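Local structure of rhamnonate dehydratase (Gibberella zeae PH-1, 3FXG) at residues Ile244-Glu249 / Lys270-Glu275; Asp293-Asp298 / Tyr318-Val323; Lys12-Phe17 / Trp91-His96; Val69-Thr74 / Ser134-Ala139. The protein probably catalyses the magnesium-dependent dehydration of L-rhamnonate as a member of the enolase superfamily. All blocks are in the same frame, centred on the assembly; numbering follows the deposited sequence.

Interaction 1: residues Ile244-Glu249 / Lys270-Glu275; sequences INWWEE and KFTTGE. With MG (magnesium ion), chain I.
T272 lays its methyl CG2 over one face of the W246 indole, a CH-pi contact 3.7 Å from the five-membered ring centroid. T272 chi1 (75°) puts OG1 between the backbone N and carbonyl carbon, where it bonds to Q296; CG2 is anti to the carbonyl carbon. The indole is also held at its edge: W246 NE1 donates to E248 OE1 at 3.1 Å, near the ring plane. OE1 has further partners in K185 and Q296. On the other face of the sheet, W247 CB packs against F271 CD1 at 3.7 Å. The strands are parallel neighbours in the enolase-superfamily barrel, joined by a beta-alpha-beta crossover through helix 259-265. Backbone bonds such as E249 N to T272 O (2.8 Å) zip them. Toward the C-terminal strand ends packing gives way to water and metal. E248 OE2 and E275 OE2 each bind magnesium at 2.2 Å, with D222 and waters 4 and 5. Water 4 also donates to E249 OE2, 2.7 Å away; E249 OE1 bonds to H276.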
loop_
_atom_site.group_PDB
_atom_site.type_symbol
_atom_site.label_atom_id
_atom_site.label_comp_id
_atom_site.label_asym_id
_atom_site.label_seq_id
_atom_site.Cartn_x
_atom_site.Cartn_y
_atom_site.Cartn_z
ATOM N N ILE A 244 -16.752 19.671 19.908
ATOM C CA ILE A 244 -16.247 20.658 18.953
ATOM C C ILE A 244 -16.627 20.232 17.532
ATOM O O ILE A 244 -16.425 19.080 17.150
ATOM C CB ILE A 244 -14.705 20.793 19.065
ATOM C CG1 ILE A 244 -14.332 21.276 20.470
ATOM C CG2 ILE A 244 -14.171 21.750 18.008
ATOM C CD1 ILE A 244 -14.990 22.585 20.874
ATOM N N ASN A 245 -17.179 21.160 16.754
ATOM C CA ASN A 245 -17.600 20.867 15.383
ATOM C C ASN A 245 -16.404 20.486 14.506
ATOM O O ASN A 245 -16.415 19.443 13.848
ATOM C CB ASN A 245 -18.322 22.077 14.783
ATOM C CG ASN A 245 -19.089 21.728 13.518
ATOM O OD1 ASN A 245 -19.362 22.593 12.686
ATOM N ND2 ASN A 245 -19.449 20.460 13.376
ATOM N N TRP A 246 -15.383 21.334 14.477
ATOM C CA TRP A 246 -14.184 21.016 13.715
ATOM C C TRP A 246 -12.979 21.789 14.222
ATOM O O TRP A 246 -13.115 22.850 14.839
ATOM C CB TRP A 246 -14.384 21.249 12.204
ATOM C CG TRP A 246 -14.269 22.675 11.705
ATOM C CD1 TRP A 246 -13.166 23.485 11.758
ATOM C CD2 TRP A 246 -15.274 23.418 11.001
ATOM N NE1 TRP A 246 -13.424 24.681 11.127
ATOM C CE2 TRP A 246 -14.709 24.665 10.654
ATOM C CE3 TRP A 246 -16.599 23.148 10.628
ATOM C CZ2 TRP A 246 -15.425 25.645 9.950
ATOM C CZ3 TRP A 246 -17.312 24.122 9.926
ATOM C CH2 TRP A 246 -16.720 25.355 9.596
ATOM N N TRP A 247 -11.800 21.230 13.968
ATOM C CA TRP A 247 -10.536 21.829 14.373
ATOM C C TRP A 247 -9.852 22.329 13.110
ATOM O O TRP A 247 -9.586 21.549 12.188
ATOM C CB TRP A 247 -9.678 20.786 15.087
ATOM C CG TRP A 247 -10.294 20.321 16.372
ATOM C CD1 TRP A 247 -11.274 19.383 16.524
ATOM C CD2 TRP A 247 -9.995 20.805 17.686
ATOM N NE1 TRP A 247 -11.603 19.252 17.853
ATOM C CE2 TRP A 247 -10.831 20.114 18.588
ATOM C CE3 TRP A 247 -9.097 21.758 18.188
ATOM C CZ2 TRP A 247 -10.799 20.344 19.968
ATOM C CZ3 TRP A 247 -9.064 21.986 19.565
ATOM C CH2 TRP A 247 -9.911 21.281 20.434
ATOM N N GLU A 248 -9.566 23.628 13.083
ATOM C CA GLU A 248 -8.980 24.277 11.914
ATOM C C GLU A 248 -7.485 24.587 11.936
ATOM O O GLU A 248 -6.949 25.101 12.918
ATOM C CB GLU A 248 -9.761 25.565 11.635
ATOM C CG GLU A 248 -9.394 26.263 10.340
ATOM C CD GLU A 248 -10.412 27.322 9.959
ATOM O OE1 GLU A 248 -11.624 27.057 10.110
ATOM O OE2 GLU A 248 -10.005 28.409 9.503
ATOM N N GLU A 249 -6.834 24.283 10.814
ATOM C CA GLU A 249 -5.404 24.511 10.614
ATOM C C GLU A 249 -4.546 24.164 11.826
ATOM O O GLU A 249 -3.748 24.981 12.288
ATOM C CB GLU A 249 -5.156 25.968 10.194
ATOM C CG GLU A 249 -3.971 26.116 9.238
ATOM C CD GLU A 249 -3.760 27.538 8.728
ATOM O OE1 GLU A 249 -2.969 27.703 7.774
ATOM O OE2 GLU A 249 -4.367 28.486 9.278
ATOM N N LYS A 270 -13.841 16.160 12.901
ATOM C CA LYS A 270 -13.583 16.922 11.686
ATOM C C LYS A 270 -12.369 17.844 11.784
ATOM O O LYS A 270 -12.164 18.523 12.793
ATOM C CB LYS A 270 -14.818 17.755 11.313
ATOM C CG LYS A 270 -16.069 16.925 11.027
ATOM C CD LYS A 270 -17.100 17.733 10.243
ATOM C CE LYS A 270 -17.866 18.691 11.128
ATOM N NZ LYS A 270 -18.812 17.956 12.012
ATOM N N PHE A 271 -11.572 17.857 10.719
ATOM C CA PHE A 271 -10.383 18.700 10.640
ATOM C C PHE A 271 -10.413 19.467 9.326
ATOM O O PHE A 271 -10.873 18.942 8.311
ATOM C CB PHE A 271 -9.125 17.835 10.723
ATOM C CG PHE A 271 -8.944 17.188 12.060
ATOM C CD1 PHE A 271 -8.375 17.897 13.114
ATOM C CD2 PHE A 271 -9.419 15.902 12.291
ATOM C CE1 PHE A 271 -8.285 17.335 14.386
ATOM C CE2 PHE A 271 -9.337 15.328 13.560
ATOM C CZ PHE A 271 -8.769 16.050 14.610
ATOM N N THR A 272 -9.932 20.708 9.349
ATOM C CA THR A 272 -9.918 21.543 8.153
ATOM C C THR A 272 -8.599 22.301 8.056
ATOM O O THR A 272 -7.841 22.370 9.022
ATOM C CB THR A 272 -11.060 22.589 8.181
ATOM O OG1 THR A 272 -10.721 23.641 9.096
ATOM C CG2 THR A 272 -12.371 21.946 8.636
ATOM N N THR A 273 -8.330 22.862 6.881
ATOM C CA THR A 273 -7.117 23.640 6.663
ATOM C C THR A 273 -7.114 24.153 5.231
ATOM O O THR A 273 -8.049 23.884 4.469
ATOM C CB THR A 273 -5.844 22.787 6.888
ATOM O OG1 THR A 273 -4.687 23.629 6.840
ATOM C CG2 THR A 273 -5.714 21.712 5.807
ATOM N N GLY A 274 -6.078 24.907 4.873
ATOM C CA GLY A 274 -5.975 25.393 3.510
ATOM C C GLY A 274 -5.818 26.881 3.253
ATOM O O GLY A 274 -5.457 27.261 2.145
ATOM N N GLU A 275 -6.072 27.736 4.240
ATOM C CA GLU A 275 -5.949 29.164 3.977
ATOM C C GLU A 275 -4.529 29.574 3.602
ATOM O O GLU A 275 -4.328 30.608 2.970
ATOM C CB GLU A 275 -6.471 29.994 5.155
ATOM C CG GLU A 275 -5.696 29.897 6.450
ATOM C CD GLU A 275 -6.456 30.543 7.599
ATOM O OE1 GLU A 275 -5.903 31.452 8.260
ATOM O OE2 GLU A 275 -7.618 30.137 7.834
HETATM MG MG MG I . -8.470 29.985 9.885
HETATM O O HOH W 1 -15.864 16.872 14.846
HETATM O O HOH W 2 -6.890 21.110 11.332
HETATM O O HOH W 3 -3.366 26.244 5.386
HETATM O O HOH W 4 -6.350 29.652 10.672
HETATM O O HOH W 5 -10.162 31.786 9.666
#

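Interaction 2: residues Asp293-Asp298 / Tyr318-Val323; sequences DIIQPD and YDVPVV
V323 N donates to I295 O at 3.1 Å, and I295 N donates to P321 O at 3.2 Å. These two backbone bonds flank I295, and both donors lie nearly along the C=O axis. Next to them, Q296 packs carbon against V323 O: Q296 CB and CG both lie 3.2 Å from that oxygen. Q296 chi1 (-49°) sets CG beside its own backbone N. The amide at the end of this side chain reaches two strands: OE1 bonds to T272 of strand 270-273 and NE2 to E248 of strand 246-248. Apolar groups fill in on both sides of the backbone bridge. I294 CG2 meets V323 CG2 at 3.7 Å, and I294 CG1 crosses the P321 ring at CG. I295 CD1 and P297 CD press on different methyls of V322, CG2 at 3.8 Å and CG1 at 3.9 Å. Helix 305-316 covers I295, P297 and V322. It ends in a Schellman motif with D319 as the C-prime residue, and the chain then runs back to the barrel. This passage from a short, weakly bonded strand through helix 305-316 to a loop beside it belongs to the C-terminal barrel domain of the enolase superfamily.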
loop_
_atom_site.group_PDB
_atom_site.type_symbol
_atom_site.label_atom_id
_atom_site.label_comp_id
_atom_site.label_asym_id
_atom_site.label_seq_id
_atom_site.Cartn_x
_atom_site.Cartn_y
_atom_site.Cartn_z
ATOM N N ASP A 293 -12.015 17.352 6.159
ATOM C CA ASP A 293 -13.452 17.462 5.936
ATOM C C ASP A 293 -13.841 18.713 5.170
ATOM O O ASP A 293 -14.899 18.760 4.539
ATOM C CB ASP A 293 -14.165 17.429 7.280
ATOM C CG ASP A 293 -13.882 16.157 8.034
ATOM O OD1 ASP A 293 -14.674 15.203 7.905
ATOM O OD2 ASP A 293 -12.849 16.103 8.731
ATOM N N ILE A 294 -12.979 19.722 5.229
ATOM C CA ILE A 294 -13.216 20.981 4.531
ATOM C C ILE A 294 -11.889 21.626 4.150
ATOM O O ILE A 294 -10.957 21.646 4.953
ATOM C CB ILE A 294 -13.969 22.001 5.425
ATOM C CG1 ILE A 294 -15.295 21.419 5.909
ATOM C CG2 ILE A 294 -14.226 23.291 4.644
ATOM C CD1 ILE A 294 -16.056 22.358 6.832
ATOM N N ILE A 295 -11.787 22.136 2.926
ATOM C CA ILE A 295 -10.569 22.831 2.532
ATOM C C ILE A 295 -10.958 24.303 2.498
ATOM O O ILE A 295 -12.069 24.651 2.085
ATOM C CB ILE A 295 -10.010 22.335 1.175
ATOM C CG1 ILE A 295 -11.019 22.542 0.050
ATOM C CG2 ILE A 295 -9.629 20.862 1.304
ATOM C CD1 ILE A 295 -10.446 22.208 -1.325
ATOM N N GLN A 296 -10.047 25.167 2.936
ATOM C CA GLN A 296 -10.354 26.587 3.058
ATOM C C GLN A 296 -9.374 27.576 2.436
ATOM O O GLN A 296 -8.666 28.291 3.147
ATOM C CB GLN A 296 -10.506 26.901 4.547
ATOM C CG GLN A 296 -11.435 25.925 5.268
ATOM C CD GLN A 296 -11.283 25.966 6.781
ATOM O OE1 GLN A 296 -10.206 25.690 7.318
ATOM N NE2 GLN A 296 -12.365 26.305 7.476
ATOM N N PRO A 297 -9.331 27.647 1.102
ATOM C CA PRO A 297 -8.404 28.588 0.472
ATOM C C PRO A 297 -8.883 30.024 0.633
ATOM O O PRO A 297 -10.073 30.265 0.844
ATOM C CB PRO A 297 -8.424 28.155 -0.990
ATOM C CG PRO A 297 -9.835 27.711 -1.173
ATOM C CD PRO A 297 -10.091 26.897 0.087
ATOM N N ASP A 298 -7.951 30.967 0.552
ATOM C CA ASP A 298 -8.290 32.383 0.617
ATOM C C ASP A 298 -8.211 32.804 -0.847
ATOM O O ASP A 298 -7.173 32.634 -1.486
ATOM C CB ASP A 298 -7.270 33.164 1.453
ATOM C CG ASP A 298 -7.642 34.628 1.602
ATOM O OD1 ASP A 298 -7.733 35.327 0.571
ATOM O OD2 ASP A 298 -7.852 35.082 2.746
ATOM N N TYR A 318 -14.928 14.646 -5.274
ATOM C CA TYR A 318 -14.835 13.834 -4.065
ATOM C C TYR A 318 -15.801 14.343 -2.995
ATOM O O TYR A 318 -15.721 13.959 -1.829
ATOM C CB TYR A 318 -13.393 13.854 -3.545
ATOM C CG TYR A 318 -12.448 13.105 -4.456
ATOM C CD1 TYR A 318 -12.350 11.715 -4.396
ATOM C CD2 TYR A 318 -11.697 13.779 -5.420
ATOM C CE1 TYR A 318 -11.531 11.012 -5.276
ATOM C CE2 TYR A 318 -10.875 13.083 -6.308
ATOM C CZ TYR A 318 -10.799 11.701 -6.230
ATOM O OH TYR A 318 -10.007 11.005 -7.116
ATOM N N ASP A 319 -16.723 15.203 -3.415
ATOM C CA ASP A 319 -17.715 15.781 -2.516
ATOM C C ASP A 319 -17.094 16.427 -1.284
ATOM O O ASP A 319 -17.679 16.407 -0.199
ATOM C CB ASP A 319 -18.734 14.716 -2.092
ATOM C CG ASP A 319 -19.511 14.162 -3.269
ATOM O OD1 ASP A 319 -19.957 14.974 -4.108
ATOM O OD2 ASP A 319 -19.674 12.924 -3.357
ATOM N N VAL A 320 -15.901 16.988 -1.450
ATOM C CA VAL A 320 -15.234 17.664 -0.345
ATOM C C VAL A 320 -15.662 19.125 -0.419
ATOM O O VAL A 320 -15.435 19.796 -1.426
ATOM C CB VAL A 320 -13.695 17.584 -0.461
ATOM C CG1 VAL A 320 -13.046 18.507 0.569
ATOM C CG2 VAL A 320 -13.227 16.150 -0.237
ATOM N N PRO A 321 -16.306 19.635 0.641
ATOM C CA PRO A 321 -16.731 21.033 0.604
ATOM C C PRO A 321 -15.578 22.027 0.632
ATOM O O PRO A 321 -14.526 21.769 1.224
ATOM C CB PRO A 321 -17.631 21.157 1.833
ATOM C CG PRO A 321 -17.047 20.160 2.780
ATOM C CD PRO A 321 -16.757 18.977 1.881
ATOM N N VAL A 322 -15.790 23.161 -0.029
ATOM C CA VAL A 322 -14.812 24.234 -0.078
ATOM C C VAL A 322 -15.460 25.430 0.610
ATOM O O VAL A 322 -16.500 25.913 0.168
ATOM C CB VAL A 322 -14.468 24.631 -1.537
ATOM C CG1 VAL A 322 -13.474 25.779 -1.537
ATOM C CG2 VAL A 322 -13.888 23.438 -2.290
ATOM N N VAL A 323 -14.859 25.881 1.706
ATOM C CA VAL A 323 -15.359 27.032 2.455
ATOM C C VAL A 323 -14.161 27.965 2.588
ATOM O O VAL A 323 -13.376 27.852 3.525
ATOM C CB VAL A 323 -15.853 26.622 3.860
ATOM C CG1 VAL A 323 -16.369 27.847 4.615
ATOM C CG2 VAL A 323 -16.955 25.574 3.740
HETATM O O HOH W 6 -13.517 28.727 6.382
#

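Interaction 3: residues Lys12-Phe17 / Trp91-His96; sequences KAIRSF and WLVHQH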
loop_
_atom_site.group_PDB
_atom_site.type_symbol
_atom_site.label_atom_id
_atom_site.label_comp_id
_atom_site.label_asym_id
_atom_site.label_seq_id
_atom_site.Cartn_x
_atom_site.Cartn_y
_atom_site.Cartn_z
ATOM N N LYS A 12 -6.185 48.057 -21.436
ATOM C CA LYS A 12 -5.440 49.242 -21.832
ATOM C C LYS A 12 -4.328 49.596 -20.853
ATOM O O LYS A 12 -3.212 49.927 -21.264
ATOM C CB LYS A 12 -6.400 50.428 -21.959
ATOM C CG LYS A 12 -5.731 51.746 -22.316
ATOM C CD LYS A 12 -6.755 52.867 -22.399
ATOM C CE LYS A 12 -6.100 54.187 -22.781
ATOM N NZ LYS A 12 -7.101 55.283 -22.941
ATOM N N ALA A 13 -4.628 49.525 -19.561
ATOM C CA ALA A 13 -3.644 49.868 -18.549
ATOM C C ALA A 13 -3.913 49.207 -17.207
ATOM O O ALA A 13 -5.022 48.742 -16.935
ATOM C CB ALA A 13 -3.599 51.385 -18.371
ATOM N N ILE A 14 -2.877 49.161 -16.375
ATOM C CA ILE A 14 -2.994 48.597 -15.042
ATOM C C ILE A 14 -2.290 49.533 -14.070
ATOM O O ILE A 14 -1.185 50.009 -14.335
ATOM C CB ILE A 14 -2.373 47.178 -14.955
ATOM C CG1 ILE A 14 -2.522 46.634 -13.531
ATOM C CG2 ILE A 14 -0.913 47.214 -15.360
ATOM C CD1 ILE A 14 -2.254 45.140 -13.409
ATOM N N ARG A 15 -2.951 49.817 -12.955
ATOM C CA ARG A 15 -2.402 50.700 -11.939
ATOM C C ARG A 15 -2.465 49.991 -10.589
ATOM O O ARG A 15 -3.349 49.170 -10.358
ATOM C CB ARG A 15 -3.217 51.999 -11.876
ATOM C CG ARG A 15 -3.206 52.832 -13.157
ATOM C CD ARG A 15 -4.090 54.073 -13.019
ATOM N NE ARG A 15 -5.520 53.755 -13.012
ATOM C CZ ARG A 15 -6.262 53.596 -14.108
ATOM N NH1 ARG A 15 -5.715 53.726 -15.311
ATOM N NH2 ARG A 15 -7.554 53.308 -14.004
ATOM N N SER A 16 -1.519 50.290 -9.706
ATOM C CA SER A 16 -1.519 49.682 -8.381
ATOM C C SER A 16 -1.286 50.760 -7.339
ATOM O O SER A 16 -0.583 51.743 -7.589
ATOM C CB SER A 16 -0.442 48.594 -8.268
ATOM O OG SER A 16 0.861 49.137 -8.333
ATOM N N PHE A 17 -1.889 50.569 -6.173
ATOM C CA PHE A 17 -1.779 51.522 -5.080
ATOM C C PHE A 17 -1.585 50.804 -3.761
ATOM O O PHE A 17 -2.077 49.693 -3.567
ATOM C CB PHE A 17 -3.063 52.349 -4.971
ATOM C CG PHE A 17 -3.415 53.100 -6.215
ATOM C CD1 PHE A 17 -2.946 54.394 -6.418
ATOM C CD2 PHE A 17 -4.210 52.511 -7.195
ATOM C CE1 PHE A 17 -3.265 55.093 -7.578
ATOM C CE2 PHE A 17 -4.535 53.201 -8.360
ATOM C CZ PHE A 17 -4.061 54.495 -8.552
ATOM N N TRP A 91 5.254 46.189 -6.603
ATOM C CA TRP A 91 6.493 46.145 -7.372
ATOM C C TRP A 91 6.408 45.020 -8.400
ATOM O O TRP A 91 6.754 45.205 -9.567
ATOM C CB TRP A 91 7.682 45.899 -6.444
ATOM C CG TRP A 91 9.014 46.148 -7.080
ATOM C CD1 TRP A 91 9.731 47.313 -7.060
ATOM C CD2 TRP A 91 9.797 45.207 -7.826
ATOM N NE1 TRP A 91 10.913 47.154 -7.742
ATOM C CE2 TRP A 91 10.980 45.872 -8.223
ATOM C CE3 TRP A 91 9.614 43.865 -8.197
ATOM C CZ2 TRP A 91 11.981 45.241 -8.975
ATOM C CZ3 TRP A 91 10.609 43.235 -8.947
ATOM C CH2 TRP A 91 11.780 43.927 -9.326
ATOM N N LEU A 92 5.938 43.856 -7.962
ATOM C CA LEU A 92 5.814 42.700 -8.846
ATOM C C LEU A 92 4.762 42.910 -9.931
ATOM O O LEU A 92 4.968 42.530 -11.085
ATOM C CB LEU A 92 5.481 41.449 -8.028
ATOM C CG LEU A 92 6.593 40.961 -7.095
ATOM C CD1 LEU A 92 6.059 39.868 -6.182
ATOM C CD2 LEU A 92 7.765 40.444 -7.921
ATOM N N VAL A 93 3.639 43.515 -9.560
ATOM C CA VAL A 93 2.568 43.777 -10.515
ATOM C C VAL A 93 3.104 44.419 -11.793
ATOM O O VAL A 93 2.861 43.934 -12.899
ATOM C CB VAL A 93 1.499 44.734 -9.924
ATOM C CG1 VAL A 93 0.572 45.219 -11.029
ATOM C CG2 VAL A 93 0.696 44.025 -8.838
ATOM N N HIS A 94 3.843 45.510 -11.632
ATOM C CA HIS A 94 4.382 46.247 -12.770
ATOM C C HIS A 94 5.668 45.701 -13.367
ATOM O O HIS A 94 5.826 45.684 -14.584
ATOM C CB HIS A 94 4.577 47.712 -12.375
ATOM C CG HIS A 94 3.307 48.389 -11.964
ATOM N ND1 HIS A 94 2.316 48.722 -12.863
ATOM C CD2 HIS A 94 2.839 48.740 -10.743
ATOM C CE1 HIS A 94 1.293 49.248 -12.213
ATOM N NE2 HIS A 94 1.584 49.269 -10.925
ATOM N N GLN A 95 6.590 45.250 -12.526
ATOM C CA GLN A 95 7.850 44.728 -13.040
ATOM C C GLN A 95 7.717 43.379 -13.744
ATOM O O GLN A 95 8.412 43.115 -14.726
ATOM C CB GLN A 95 8.877 44.625 -11.912
ATOM C CG GLN A 95 9.362 45.969 -11.385
ATOM C CD GLN A 95 10.043 46.803 -12.457
ATOM O OE1 GLN A 95 9.476 47.774 -12.960
ATOM N NE2 GLN A 95 11.260 46.420 -12.818
ATOM N N HIS A 96 6.819 42.527 -13.266
ATOM C CA HIS A 96 6.677 41.218 -13.887
ATOM C C HIS A 96 5.381 40.938 -14.645
ATOM O O HIS A 96 5.403 40.616 -15.832
ATOM C CB HIS A 96 6.876 40.121 -12.832
ATOM C CG HIS A 96 7.150 38.765 -13.411
ATOM N ND1 HIS A 96 7.273 37.635 -12.632
ATOM C CD2 HIS A 96 7.344 38.363 -14.689
ATOM C CE1 HIS A 96 7.533 36.596 -13.405
ATOM N NE2 HIS A 96 7.581 37.009 -14.657
#
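S16 and H94 join strand 11-19 to helix 86-101 in the N-terminal alpha+beta domain of the enolase superfamily. The helix packs on the antiparallel sheet and runs roughly antiparallel to the strand, with segment axes 155° apart and 8.8 Å at closest approach. H94 CB does not point at the strand, but the ring reaches it. Its chi1 (-60°) sets CG anti to the carbonyl carbon, and chi2 (-72°) turns the ring so that its NE2-CE1 edge meets the strand. S16 holds OG between its backbone N and carbonyl carbon. OG and H94 NE2 then share a hydrogen bond of 2.7 Å, in which either could be the donor. S400 is a second partner of S16 OG. The far nitrogen, H94 ND1, bonds to E98 one turn along the helix, so both ring nitrogens are engaged and the turn of the ring is fixed. Next to this polar pair lies an apolar one. The I14 side chain is extended and ends in CD1, which touches V93 CG1 at 3.7 Å. That same V93 methyl sits over the centre of the H94 ring, 4.1 Å above its plane. At the rim of the ring, H94 CE1 lies 3.3 Å from I14 O.

Interaction 4: residues Val69-Thr74 / Ser134-Ala139; sequences VEIEAT and SVIDLA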
loop_
_atom_site.group_PDB
_atom_site.type_symbol
_atom_site.label_atom_id
_atom_site.label_comp_id
_atom_site.label_asym_id
_atom_site.label_seq_id
_atom_site.Cartn_x
_atom_site.Cartn_y
_atom_site.Cartn_z
ATOM N N VAL A 69 -5.393 47.030 -7.040
ATOM C CA VAL A 69 -5.047 46.939 -8.447
ATOM C C VAL A 69 -6.224 47.416 -9.286
ATOM O O VAL A 69 -7.369 47.051 -9.021
ATOM C CB VAL A 69 -4.707 45.485 -8.848
ATOM C CG1 VAL A 69 -4.594 45.370 -10.360
ATOM C CG2 VAL A 69 -3.405 45.055 -8.185
ATOM N N GLU A 70 -5.942 48.245 -10.284
ATOM C CA GLU A 70 -6.981 48.729 -11.182
ATOM C C GLU A 70 -6.597 48.317 -12.596
ATOM O O GLU A 70 -5.455 48.503 -13.013
ATOM C CB GLU A 70 -7.108 50.258 -11.136
ATOM C CG GLU A 70 -7.504 50.850 -9.791
ATOM C CD GLU A 70 -7.828 52.339 -9.892
ATOM O OE1 GLU A 70 -7.047 53.073 -10.531
ATOM O OE2 GLU A 70 -8.853 52.776 -9.330
ATOM N N ILE A 71 -7.544 47.742 -13.326
ATOM C CA ILE A 71 -7.289 47.343 -14.701
ATOM C C ILE A 71 -8.307 48.083 -15.562
ATOM O O ILE A 71 -9.512 47.895 -15.409
ATOM C CB ILE A 71 -7.442 45.821 -14.887
ATOM C CG1 ILE A 71 -6.424 45.093 -14.004
ATOM C CG2 ILE A 71 -7.235 45.448 -16.357
ATOM C CD1 ILE A 71 -6.553 43.574 -14.036
ATOM N N GLU A 72 -7.816 48.942 -16.447
ATOM C CA GLU A 72 -8.696 49.725 -17.308
ATOM C C GLU A 72 -8.742 49.165 -18.719
ATOM O O GLU A 72 -7.702 48.884 -19.317
ATOM C CB GLU A 72 -8.234 51.182 -17.355
ATOM C CG GLU A 72 -9.208 52.105 -18.073
ATOM C CD GLU A 72 -8.784 53.557 -18.017
ATOM O OE1 GLU A 72 -8.387 54.014 -16.926
ATOM O OE2 GLU A 72 -8.859 54.241 -19.059
ATOM N N ALA A 73 -9.954 49.003 -19.239
ATOM C CA ALA A 73 -10.153 48.485 -20.588
ATOM C C ALA A 73 -10.180 49.648 -21.576
ATOM O O ALA A 73 -10.298 50.810 -21.178
ATOM C CB ALA A 73 -11.461 47.696 -20.664
ATOM N N THR A 74 -10.083 49.331 -22.862
ATOM C CA THR A 74 -10.079 50.347 -23.910
ATOM C C THR A 74 -11.382 51.141 -24.010
ATOM O O THR A 74 -11.419 52.189 -24.653
ATOM C CB THR A 74 -9.781 49.719 -25.287
ATOM O OG1 THR A 74 -10.680 48.627 -25.520
ATOM C CG2 THR A 74 -8.353 49.203 -25.339
ATOM N N SER A 134 -3.371 36.635 -7.612
ATOM C CA SER A 134 -4.761 36.519 -7.174
ATOM C C SER A 134 -5.528 37.831 -7.300
ATOM O O SER A 134 -6.656 37.857 -7.794
ATOM C CB SER A 134 -4.827 36.046 -5.719
ATOM O OG SER A 134 -4.205 34.784 -5.553
ATOM N N VAL A 135 -4.919 38.919 -6.840
ATOM C CA VAL A 135 -5.570 40.221 -6.897
ATOM C C VAL A 135 -5.756 40.694 -8.336
ATOM O O VAL A 135 -6.767 41.314 -8.669
ATOM C CB VAL A 135 -4.770 41.267 -6.092
ATOM C CG1 VAL A 135 -5.441 42.627 -6.190
ATOM C CG2 VAL A 135 -4.687 40.833 -4.631
ATOM N N ILE A 136 -4.784 40.402 -9.192
ATOM C CA ILE A 136 -4.885 40.797 -10.593
ATOM C C ILE A 136 -6.042 40.041 -11.243
ATOM O O ILE A 136 -6.833 40.618 -11.993
ATOM C CB ILE A 136 -3.576 40.491 -11.357
ATOM C CG1 ILE A 136 -2.467 41.430 -10.874
ATOM C CG2 ILE A 136 -3.798 40.633 -12.859
ATOM C CD1 ILE A 136 -1.085 41.103 -11.436
ATOM N N ASP A 137 -6.137 38.748 -10.945
ATOM C CA ASP A 137 -7.199 37.911 -11.490
ATOM C C ASP A 137 -8.561 38.423 -11.038
ATOM O O ASP A 137 -9.490 38.501 -11.836
ATOM C CB ASP A 137 -7.022 36.458 -11.035
ATOM C CG ASP A 137 -8.053 35.523 -11.646
ATOM O OD1 ASP A 137 -8.001 35.288 -12.874
ATOM O OD2 ASP A 137 -8.920 35.022 -10.901
ATOM N N LEU A 138 -8.679 38.763 -9.757
ATOM C CA LEU A 138 -9.937 39.270 -9.220
ATOM C C LEU A 138 -10.311 40.590 -9.897
ATOM O O LEU A 138 -11.485 40.844 -10.168
ATOM C CB LEU A 138 -9.834 39.454 -7.699
ATOM C CG LEU A 138 -9.782 38.152 -6.884
ATOM C CD1 LEU A 138 -9.491 38.452 -5.414
ATOM C CD2 LEU A 138 -11.109 37.414 -7.022
ATOM N N ALA A 139 -9.316 41.427 -10.177
ATOM C CA ALA A 139 -9.575 42.698 -10.850
ATOM C C ALA A 139 -10.083 42.409 -12.261
ATOM O O ALA A 139 -10.926 43.131 -12.787
ATOM C CB ALA A 139 -8.302 43.546 -10.905
#
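V69, I71, V135, I136 and A139 make this contact chiefly through apolar side chains, and no hydrogen bond crosses it. The methyl-to-methyl contacts come first. V69 CG2 meets V135 CG1 at 3.7 Å, the two side chains crossing at a slant. V69 CG1 lies 4.2 Å from A139 CB. I71 chi1 (-61°) puts CG1 anti to the carbonyl carbon, chi2 (176°) extends the chain to CD1, and CD1 reaches A139 CB at 3.6 Å. I136 CG2 is a looser neighbour of the same tip, at 4.2 Å. Here a helix packs on a sheet: strand 66-73 and helix 128-148 belong to the N-terminal domain of the enolase superfamily, and the segment axes run 41° apart. The small A139 side chain sits where V69 and I71, two residues apart on the strand, both face the helix. A second kind of contact is carbon to carbonyl. I71 CD1 rests 3.6 Å from I136 O. From the adjacent strand 11-19, I14 also touches V69.

In the fold
The four contacts form two pairs. Interactions 1 and 2 are neighbours in the barrel sheet, with centres 10 Å apart. T273 O lies 2.8 Å from Q296 N, a probable hydrogen bond between them. Interaction 1 supplies two of the three protein ligands of the magnesium, E248 and E275; the third is D222. Interaction 2 brings the Q296 side chain to about 5 Å from the ion. Interactions 3 and 4 sit in the N-terminal domain, centres 9 Å apart. Their strands 11-19 and 66-73 are paired, with K12 and A13 both facing E72 in a classic beta bulge. Interaction 4 comes within about 5 Å of interaction 2 at the nearest atoms; interaction 3 stays about 17 Å from interaction 1, again at the nearest atoms.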